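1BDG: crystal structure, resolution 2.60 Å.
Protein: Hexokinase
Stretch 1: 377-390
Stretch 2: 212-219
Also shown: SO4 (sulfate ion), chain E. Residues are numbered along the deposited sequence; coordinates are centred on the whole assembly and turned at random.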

# COMPACT_ATOMS: atom_id res chain seq x y z
N LEU A 377 -7.54 -1.62 11.27
CA LEU A 377 -6.36 -0.78 11.42
C LEU A 377 -6.33 0.34 10.37
O LEU A 377 -6.13 1.51 10.73
CB LEU A 377 -5.08 -1.62 11.40
CG LEU A 377 -4.71 -2.38 12.69
CD1 LEU A 377 -3.47 -3.22 12.50
CD2 LEU A 377 -4.51 -1.41 13.82
N ALA A 378 -6.61 0.02 9.11
CA ALA A 378 -6.63 1.02 8.04
C ALA A 378 -7.73 2.02 8.34
O ALA A 378 -7.57 3.24 8.13
CB ALA A 378 -6.87 0.36 6.70
N GLY A 379 -8.83 1.49 8.88
CA GLY A 379 -9.98 2.28 9.26
C GLY A 379 -9.64 3.30 10.33
O GLY A 379 -10.09 4.44 10.28
N ALA A 380 -8.81 2.91 11.29
CA ALA A 380 -8.43 3.84 12.34
C ALA A 380 -7.64 4.93 11.65
O ALA A 380 -7.91 6.10 11.84
CB ALA A 380 -7.58 3.15 13.38
N GLY A 381 -6.71 4.52 10.78
CA GLY A 381 -5.89 5.47 10.05
C GLY A 381 -6.67 6.53 9.30
O GLY A 381 -6.30 7.70 9.34
N ILE A 382 -7.74 6.15 8.60
CA ILE A 382 -8.50 7.16 7.88
C ILE A 382 -9.17 8.07 8.89
O ILE A 382 -9.23 9.28 8.67
CB ILE A 382 -9.59 6.60 6.95
CG1 ILE A 382 -9.01 5.64 5.93
CG2 ILE A 382 -10.28 7.76 6.19
CD1 ILE A 382 -10.07 5.04 5.07
N ALA A 383 -9.65 7.52 9.99
CA ALA A 383 -10.29 8.34 11.01
C ALA A 383 -9.30 9.33 11.55
O ALA A 383 -9.67 10.38 12.04
CB ALA A 383 -10.80 7.49 12.11
N CYS A 384 -8.02 8.99 11.48
CA CYS A 384 -6.98 9.88 11.94
C CYS A 384 -6.74 10.99 10.94
O CYS A 384 -6.45 12.13 11.31
CB CYS A 384 -5.68 9.14 12.17
SG CYS A 384 -4.31 10.29 12.19
N ILE A 385 -6.81 10.64 9.65
CA ILE A 385 -6.61 11.60 8.57
C ILE A 385 -7.75 12.61 8.60
O ILE A 385 -7.54 13.82 8.55
CB ILE A 385 -6.56 10.88 7.20
CG1 ILE A 385 -5.22 10.17 7.02
CG2 ILE A 385 -6.81 11.84 6.08
CD1 ILE A 385 -4.02 11.08 7.11
N LEU A 386 -8.97 12.10 8.70
CA LEU A 386 -10.17 12.93 8.77
C LEU A 386 -10.09 13.89 9.97
O LEU A 386 -10.69 14.96 9.95
CB LEU A 386 -11.43 12.06 8.88
CG LEU A 386 -11.71 11.11 7.72
CD1 LEU A 386 -13.10 10.57 7.87
CD2 LEU A 386 -11.56 11.82 6.40
N ARG A 387 -9.41 13.46 11.02
CA ARG A 387 -9.24 14.28 12.21
C ARG A 387 -8.19 15.36 12.00
O ARG A 387 -8.13 16.32 12.75
CB ARG A 387 -8.87 13.42 13.41
CG ARG A 387 -10.00 12.57 13.90
CD ARG A 387 -9.87 12.24 15.37
NE ARG A 387 -10.72 11.11 15.73
CZ ARG A 387 -10.32 10.07 16.46
NH1 ARG A 387 -9.08 10.00 16.91
NH2 ARG A 387 -11.19 9.10 16.73
N ARG A 388 -7.37 15.18 10.97
CA ARG A 388 -6.32 16.12 10.63
C ARG A 388 -6.86 17.04 9.55
O ARG A 388 -6.99 18.24 9.77
CB ARG A 388 -5.09 15.36 10.15
CG ARG A 388 -3.99 16.21 9.59
CD ARG A 388 -2.64 15.57 9.83
NE ARG A 388 -2.08 15.93 11.14
CZ ARG A 388 -1.66 17.15 11.50
NH1 ARG A 388 -1.73 18.17 10.67
NH2 ARG A 388 -1.16 17.34 12.70
N ILE A 389 -7.19 16.49 8.38
CA ILE A 389 -7.76 17.30 7.30
C ILE A 389 -8.83 18.24 7.87
O ILE A 389 -8.83 19.44 7.59
CB ILE A 389 -8.34 16.38 6.19
CG1 ILE A 389 -7.20 15.85 5.31
CG2 ILE A 389 -9.36 17.10 5.36
CD1 ILE A 389 -7.61 15.54 3.91
N ASN A 390 -9.71 17.70 8.72
CA ASN A 390 -10.76 18.46 9.38
C ASN A 390 -11.90 19.00 8.49
O ASN A 390 -12.91 19.51 9.00
CB ASN A 390 -10.14 19.60 10.23
S SO4 E . -1.27 19.91 13.92
O1 SO4 E . -1.66 18.85 14.81
O2 SO4 E . -2.00 19.79 12.69
O3 SO4 E . -1.58 21.18 14.54
O4 SO4 E . 0.14 19.83 13.64
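Stretch 2 212-219: CAVGLIVG

How does the second stretch lie on the first? Residues 212-218 form a strand that runs nearly antiparallel to helix 377-389, at a signed crossing angle of 151°, with the axes approaching to 9.9 Å. The register therefore descends as the helix advances: the CA of Ala378 is 7.8 Å from the CA of Val218, and at the other end the CA of Ile389 is 7.8 Å from the CA of Ala213.

Which side chains fill the gap? Ala213, Val214, Leu216 and Val218 direct their CA-to-CB bonds toward the helix, and the contact is apolar. Ala378 CB lies 4.1 Å from Val218 CG1. The CA-to-CB bond of Ile382 points sideways, yet its end reaches over, bringing CD1 to 3.3 Å from Leu216 CD2. Ile385 CG2 packs 3.6 Å from Val214 CG2. Ile389 CD1 touches two residues, at 3.5 Å from Ala213 CB and 3.6 Å from Val214 CG2.

Do polar groups join the two stretches? No hydrogen bond crosses between them; Ile389 CD1 merely comes within 3.2 Å of Ala213 O. Within the helix, backbone hydrogen bonds such as Leu386 N to Ile382 O at 2.8 Å hold the turns together. The two stretches bury 301 Å² between them, both sides summed.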

# COMPACT_ATOMS: atom_id res chain seq x y z
N CYS A 212 -12.43 15.21 -3.12
CA CYS A 212 -11.41 14.25 -2.72
C CYS A 212 -10.17 14.91 -2.14
O CYS A 212 -9.43 15.58 -2.86
CB CYS A 212 -10.96 13.45 -3.93
SG CYS A 212 -10.17 11.86 -3.55
N ALA A 213 -9.92 14.69 -0.85
CA ALA A 213 -8.76 15.28 -0.20
C ALA A 213 -7.78 14.23 0.34
O ALA A 213 -6.75 14.58 0.94
CB ALA A 213 -9.19 16.22 0.89
N VAL A 214 -8.07 12.94 0.10
CA VAL A 214 -7.23 11.85 0.58
C VAL A 214 -7.01 10.80 -0.51
O VAL A 214 -7.85 10.64 -1.39
CB VAL A 214 -7.86 11.16 1.81
CG1 VAL A 214 -6.88 10.25 2.47
CG2 VAL A 214 -8.34 12.18 2.80
N GLY A 215 -5.88 10.11 -0.46
CA GLY A 215 -5.59 9.08 -1.45
C GLY A 215 -5.09 7.87 -0.69
O GLY A 215 -3.93 7.84 -0.29
N LEU A 216 -5.95 6.89 -0.47
CA LEU A 216 -5.59 5.69 0.28
C LEU A 216 -5.18 4.47 -0.54
O LEU A 216 -5.88 4.07 -1.46
CB LEU A 216 -6.74 5.31 1.21
CG LEU A 216 -6.68 4.03 2.05
CD1 LEU A 216 -5.52 4.07 3.04
CD2 LEU A 216 -8.00 3.86 2.78
N ILE A 217 -4.08 3.84 -0.15
CA ILE A 217 -3.60 2.63 -0.82
C ILE A 217 -3.55 1.45 0.16
O ILE A 217 -2.82 1.48 1.14
CB ILE A 217 -2.18 2.79 -1.42
CG1 ILE A 217 -2.20 3.74 -2.61
CG2 ILE A 217 -1.65 1.45 -1.84
CD1 ILE A 217 -3.00 3.23 -3.79
N VAL A 218 -4.40 0.45 -0.06
CA VAL A 218 -4.41 -0.73 0.78
C VAL A 218 -4.26 -1.95 -0.15
O VAL A 218 -5.22 -2.63 -0.48
CB VAL A 218 -5.69 -0.79 1.70
CG1 VAL A 218 -5.59 0.26 2.82
CG2 VAL A 218 -6.97 -0.54 0.92
N GLY A 219 -3.03 -2.16 -0.61
CA GLY A 219 -2.75 -3.26 -1.52
C GLY A 219 -1.54 -4.04 -1.07
O GLY A 219 -1.51 -4.49 0.07